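Local structure of polycomb protein Scm (Drosophila melanogaster, 5J8Y) at the interface of chains A and B. The protein binds the SAM domain of Sfmbt through its own SAM domain and probably helps to link PhoRC to PRC1 at Polycomb response elements. Sequence-based numbering; all coordinates share one arbitrary frame. Chains: chain A, Polycomb protein Scm; chain B, Polycomb protein Sfmbt.

Contact 1: the interface of chains A and B. Residues chain A 34-35, 37, 53-54; chain B 54-57.
The end-helix surface of Sfmbt docks on the mid-loop surface of Scm, the mid-loop/end-helix pairing common among SAM domains. B:Val56 and B:Gly57, the first residues of helix 56-71, meet A:His35, just after helix 29-34. The amide N of B:Val56 gives a nearly straight hydrogen bond to the imidazole ND1 of A:His35, 3.2 Å long with 169° at the hydrogen. It arrives at the ring edge, close to the ring plane. The next amide, B:Gly57 N, bonds to the backbone O of A:His35 at 3.0 Å, more bent, with 133° at the hydrogen. One residue thus takes up two amides at the helix start. The imidazole is flanked within its own chain by CG of A:Lys34 on one face and CG of A:Met54 on the other, which should limit its tilting. CG1 of B:Val56 is anti to the backbone N (chi1 169°); this leaves CG2 pointing at A:Met54 CG, 3.6 Å away, and at A:Tyr53 CB, 3.7 Å away. The aliphatic part of B:Lys55 runs past the backbone O of A:Lys34. Water 1 joins A:Tyr53 O to B:Met54 O. A:Ile37 CD1 presses on B:Gly57 CA at 3.4 Å, a tight carbon contact.

Contact 2: the interface of chains A and B. Residues chain A 52-53; chain B 46, 49.
A:Tyr53, the last residue of helix 47-53, packs on B:Met49 and B:Asp46 of helix 45-51 in the SAM-SAM interface. Its CB starts beside the terminal methyl of B:Met49, with CE at 4.0 Å. The torsion about CA-CB places CG beside the backbone N (chi1 -74°), and the ring extends toward the partner helix. At CG the same methyl is still near. Farther out, B:Met49 CG takes over and sits above the ring centre, 3.8 Å from the centroid, in a CH-pi contact. The methionine bends at chi2 and chi3, which brings its CE back over the root of the ring. On the opposite face lies CG of A:Lys52, from the same chain, so the ring is held between two aliphatic groups. CE2 and CZ approach the carboxylate of B:Asp46. At the tip, the phenol OH donates a short hydrogen bond of 2.5 Å to B:Asp46 OD1, reaching its anti side. The ring and carboxylate planes are 65° apart. A:Lys52 stretches its chain alongside the tyrosine, and its NZ forms a salt bridge with the same OD1 at 3.1 Å, on the syn side. Both donors come from the same face of the carboxylate, about 30° out of its plane.

Contact 3: the interface of chains A and B. Residues chain A 36, 38, 40-41; chain B 57, 61.
B:Lys61 reaches from helix 56-71 of Sfmbt to A:Asp38, which lies just before helix 39-44 of the Scm SAM domain. The ammonium NZ of B:Lys61 forms a salt bridge and hydrogen bond with A:Asp38 OD2 at 2.8 Å, on the syn side and 29° out of the carboxylate plane. The two side chains approach from opposite directions, and the lysine is extended beyond CG. A hydrogen bond within Scm fixes the acceptor: A:Ala41 N donates to A:Asp38 OD1 at 2.9 Å, almost in line with the C-O bond, as in an N-terminal helix cap. The aspartate CG sits between its backbone N and carbonyl carbon (chi1 58°), which lets the carboxylate meet both donors. An asparagine here would probably leave the B:Lys61 ammonium without its matching negative charge. The water-mediated contact also uses NZ: water 2 lies 2.7 Å from B:Lys61 NZ and 2.8 Å from the backbone O of A:Glu36. Apolar contacts complete the patch. CE of B:Lys61 lies 3.9 Å from CB of A:Lys40. Nearer the helix start, the methyl CB of A:Ala41 rests on CA of B:Gly57 at 3.8 Å.

Contact 1: the interface of chains A and B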
# COMPACT_ATOMS: atom_id res chain seq x y z
N LYS A 34 -4.70 -9.75 -5.90
CA LYS A 34 -5.81 -9.38 -5.03
C LYS A 34 -5.52 -8.09 -4.27
O LYS A 34 -6.36 -7.19 -4.21
CB LYS A 34 -6.12 -10.49 -4.02
CG LYS A 34 -7.01 -10.01 -2.86
CD LYS A 34 -7.71 -11.14 -2.14
CE LYS A 34 -8.90 -10.62 -1.33
NZ LYS A 34 -8.50 -9.96 -0.05
N HIS A 35 -4.31 -8.00 -3.72
CA HIS A 35 -3.90 -6.86 -2.91
C HIS A 35 -3.41 -5.69 -3.76
O HIS A 35 -3.06 -4.63 -3.25
CB HIS A 35 -2.85 -7.28 -1.89
CG HIS A 35 -3.40 -8.19 -0.84
ND1 HIS A 35 -4.15 -7.72 0.21
CD2 HIS A 35 -3.41 -9.53 -0.75
CE1 HIS A 35 -4.55 -8.74 0.94
NE2 HIS A 35 -4.11 -9.85 0.38
N ILE A 37 -0.70 -5.20 -5.54
CA ILE A 37 0.66 -4.80 -5.24
C ILE A 37 1.43 -4.53 -6.53
O ILE A 37 2.01 -5.44 -7.12
CB ILE A 37 1.39 -5.88 -4.41
CG1 ILE A 37 0.64 -6.18 -3.11
CG2 ILE A 37 2.82 -5.45 -4.10
CD1 ILE A 37 0.25 -4.94 -2.30
N TYR A 53 -1.80 -9.08 7.06
CA TYR A 53 -2.89 -8.80 6.14
C TYR A 53 -2.86 -9.52 4.79
O TYR A 53 -3.86 -9.63 4.11
CB TYR A 53 -2.99 -7.30 5.98
CG TYR A 53 -3.60 -6.64 7.19
CD1 TYR A 53 -4.82 -7.05 7.68
CD2 TYR A 53 -2.94 -5.63 7.87
CE1 TYR A 53 -5.38 -6.48 8.79
CE2 TYR A 53 -3.48 -5.05 9.00
CZ TYR A 53 -4.71 -5.48 9.46
OH TYR A 53 -5.26 -4.91 10.57
N MET A 54 -1.71 -10.07 4.41
CA MET A 54 -1.61 -10.84 3.18
C MET A 54 -1.55 -12.34 3.48
O MET A 54 -1.68 -13.17 2.58
CB MET A 54 -0.40 -10.40 2.35
CG MET A 54 -0.44 -8.94 1.95
SD MET A 54 0.92 -8.42 0.88
CE MET A 54 0.58 -9.35 -0.61
N MET B 54 -9.89 -4.58 2.49
CA MET B 54 -8.83 -5.43 2.99
C MET B 54 -7.72 -5.63 1.96
O MET B 54 -7.11 -6.66 1.89
CB MET B 54 -9.38 -6.78 3.45
CG MET B 54 -10.39 -6.71 4.59
SD MET B 54 -9.90 -5.71 6.00
CE MET B 54 -8.65 -6.76 6.71
N LYS B 55 -7.47 -4.61 1.15
CA LYS B 55 -6.40 -4.65 0.15
C LYS B 55 -5.18 -3.86 0.64
O LYS B 55 -5.28 -2.67 0.91
CB LYS B 55 -6.90 -4.09 -1.18
CG LYS B 55 -7.95 -4.96 -1.85
CD LYS B 55 -8.53 -4.28 -3.08
CE LYS B 55 -9.15 -5.29 -4.03
NZ LYS B 55 -10.13 -4.67 -4.96
N VAL B 56 -4.06 -4.55 0.76
CA VAL B 56 -2.84 -3.97 1.29
C VAL B 56 -2.25 -2.85 0.42
O VAL B 56 -1.84 -1.83 0.92
CB VAL B 56 -1.77 -5.06 1.54
CG1 VAL B 56 -0.40 -4.47 1.84
CG2 VAL B 56 -2.21 -5.94 2.67
N GLY B 57 -2.19 -3.09 -0.88
CA GLY B 57 -1.60 -2.13 -1.80
C GLY B 57 -2.21 -0.75 -1.68
O GLY B 57 -1.51 0.22 -1.37
O HOH W 1 -6.01 -8.28 4.37

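Contact 2: the interface of chains A and B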
# COMPACT_ATOMS: atom_id res chain seq x y z
N LYS A 52 0.46 -10.04 8.53
CA LYS A 52 -0.82 -9.75 9.17
C LYS A 52 -1.97 -9.79 8.18
O LYS A 52 -3.00 -10.42 8.43
CB LYS A 52 -0.80 -8.40 9.88
CG LYS A 52 -1.87 -8.28 10.96
CD LYS A 52 -1.95 -6.90 11.57
CE LYS A 52 -2.49 -6.98 12.99
NZ LYS A 52 -3.15 -5.72 13.44
N TYR A 53 -1.80 -9.08 7.06
CA TYR A 53 -2.89 -8.80 6.14
C TYR A 53 -2.86 -9.52 4.79
O TYR A 53 -3.86 -9.63 4.11
CB TYR A 53 -2.99 -7.30 5.98
CG TYR A 53 -3.60 -6.64 7.19
CD1 TYR A 53 -4.82 -7.05 7.68
CD2 TYR A 53 -2.94 -5.63 7.87
CE1 TYR A 53 -5.38 -6.48 8.79
CE2 TYR A 53 -3.48 -5.05 9.00
CZ TYR A 53 -4.71 -5.48 9.46
OH TYR A 53 -5.26 -4.91 10.57
N ASP B 46 -4.75 -0.21 10.35
CA ASP B 46 -5.77 -1.16 10.79
C ASP B 46 -7.17 -0.65 10.43
O ASP B 46 -8.07 -1.44 10.12
CB ASP B 46 -5.67 -1.41 12.30
CG ASP B 46 -4.48 -2.27 12.68
OD1 ASP B 46 -4.12 -3.18 11.90
OD2 ASP B 46 -3.91 -2.05 13.76
N MET B 49 -7.58 -0.51 6.35
CA MET B 49 -7.64 -1.81 5.69
C MET B 49 -9.08 -2.16 5.27
O MET B 49 -9.33 -2.36 4.11
CB MET B 49 -7.04 -2.90 6.54
CG MET B 49 -5.53 -3.00 6.46
SD MET B 49 -4.86 -3.20 4.80
CE MET B 49 -5.60 -4.75 4.31

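Contact 3: the interface of chains A and B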
# COMPACT_ATOMS: atom_id res chain seq x y z
N GLU A 36 -3.42 -5.92 -5.05
CA GLU A 36 -3.05 -4.87 -6.01
C GLU A 36 -1.67 -4.31 -5.69
O GLU A 36 -1.49 -3.09 -5.57
CB GLU A 36 -4.11 -3.76 -6.01
CG GLU A 36 -5.47 -4.23 -6.52
CD GLU A 36 -6.52 -3.14 -6.50
OE1 GLU A 36 -6.19 -1.99 -6.15
OE2 GLU A 36 -7.69 -3.43 -6.85
N ASP A 38 1.40 -3.27 -6.96
CA ASP A 38 2.24 -2.82 -8.05
C ASP A 38 3.59 -2.37 -7.49
O ASP A 38 3.90 -2.65 -6.33
CB ASP A 38 1.57 -1.69 -8.84
CG ASP A 38 1.22 -0.48 -7.97
OD1 ASP A 38 1.67 -0.40 -6.81
OD2 ASP A 38 0.50 0.41 -8.47
N LYS A 40 4.86 0.72 -6.73
CA LYS A 40 4.74 1.66 -5.62
C LYS A 40 4.33 0.95 -4.34
O LYS A 40 4.88 1.20 -3.27
CB LYS A 40 3.74 2.76 -5.97
CG LYS A 40 4.26 3.75 -7.00
CD LYS A 40 3.14 4.50 -7.73
CE LYS A 40 2.60 5.66 -6.91
NZ LYS A 40 2.05 6.73 -7.79
N ALA A 41 3.35 0.06 -4.45
CA ALA A 41 2.87 -0.70 -3.30
C ALA A 41 3.97 -1.60 -2.74
O ALA A 41 4.13 -1.71 -1.52
CB ALA A 41 1.66 -1.52 -3.68
N GLY B 57 -2.19 -3.09 -0.88
CA GLY B 57 -1.60 -2.13 -1.80
C GLY B 57 -2.21 -0.75 -1.68
O GLY B 57 -1.51 0.22 -1.37
N LYS B 61 -0.85 2.81 0.16
CA LYS B 61 -0.79 3.99 -0.65
C LYS B 61 -1.52 5.14 0.01
O LYS B 61 -1.04 6.23 0.03
CB LYS B 61 -1.31 3.73 -2.04
CG LYS B 61 -0.28 3.22 -3.03
CD LYS B 61 -0.99 2.71 -4.27
CE LYS B 61 -0.10 2.16 -5.33
NZ LYS B 61 -0.90 1.53 -6.38
O HOH W 2 -2.31 -0.47 -5.18

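Contact 1 is the middle of the patch. The C-alpha centres of contact 2 and contact 3 each lie about 8 Å from that of contact 1, and about 14 Å from one another. A:Tyr53 belongs to both contact 1 and contact 2. B:Gly57 belongs to both contact 1 and contact 3. Helix 56-71 of Sfmbt runs through contacts 1 and 3, while helix 45-51 supplies the Sfmbt side of contact 2. Helix 47-53 of Scm contributes to contacts 1 and 2. The three therefore form one continuous Scm-Sfmbt surface, with a helix start at its centre and a charged pair toward either end. This probably sets the orientation of the heterodimer.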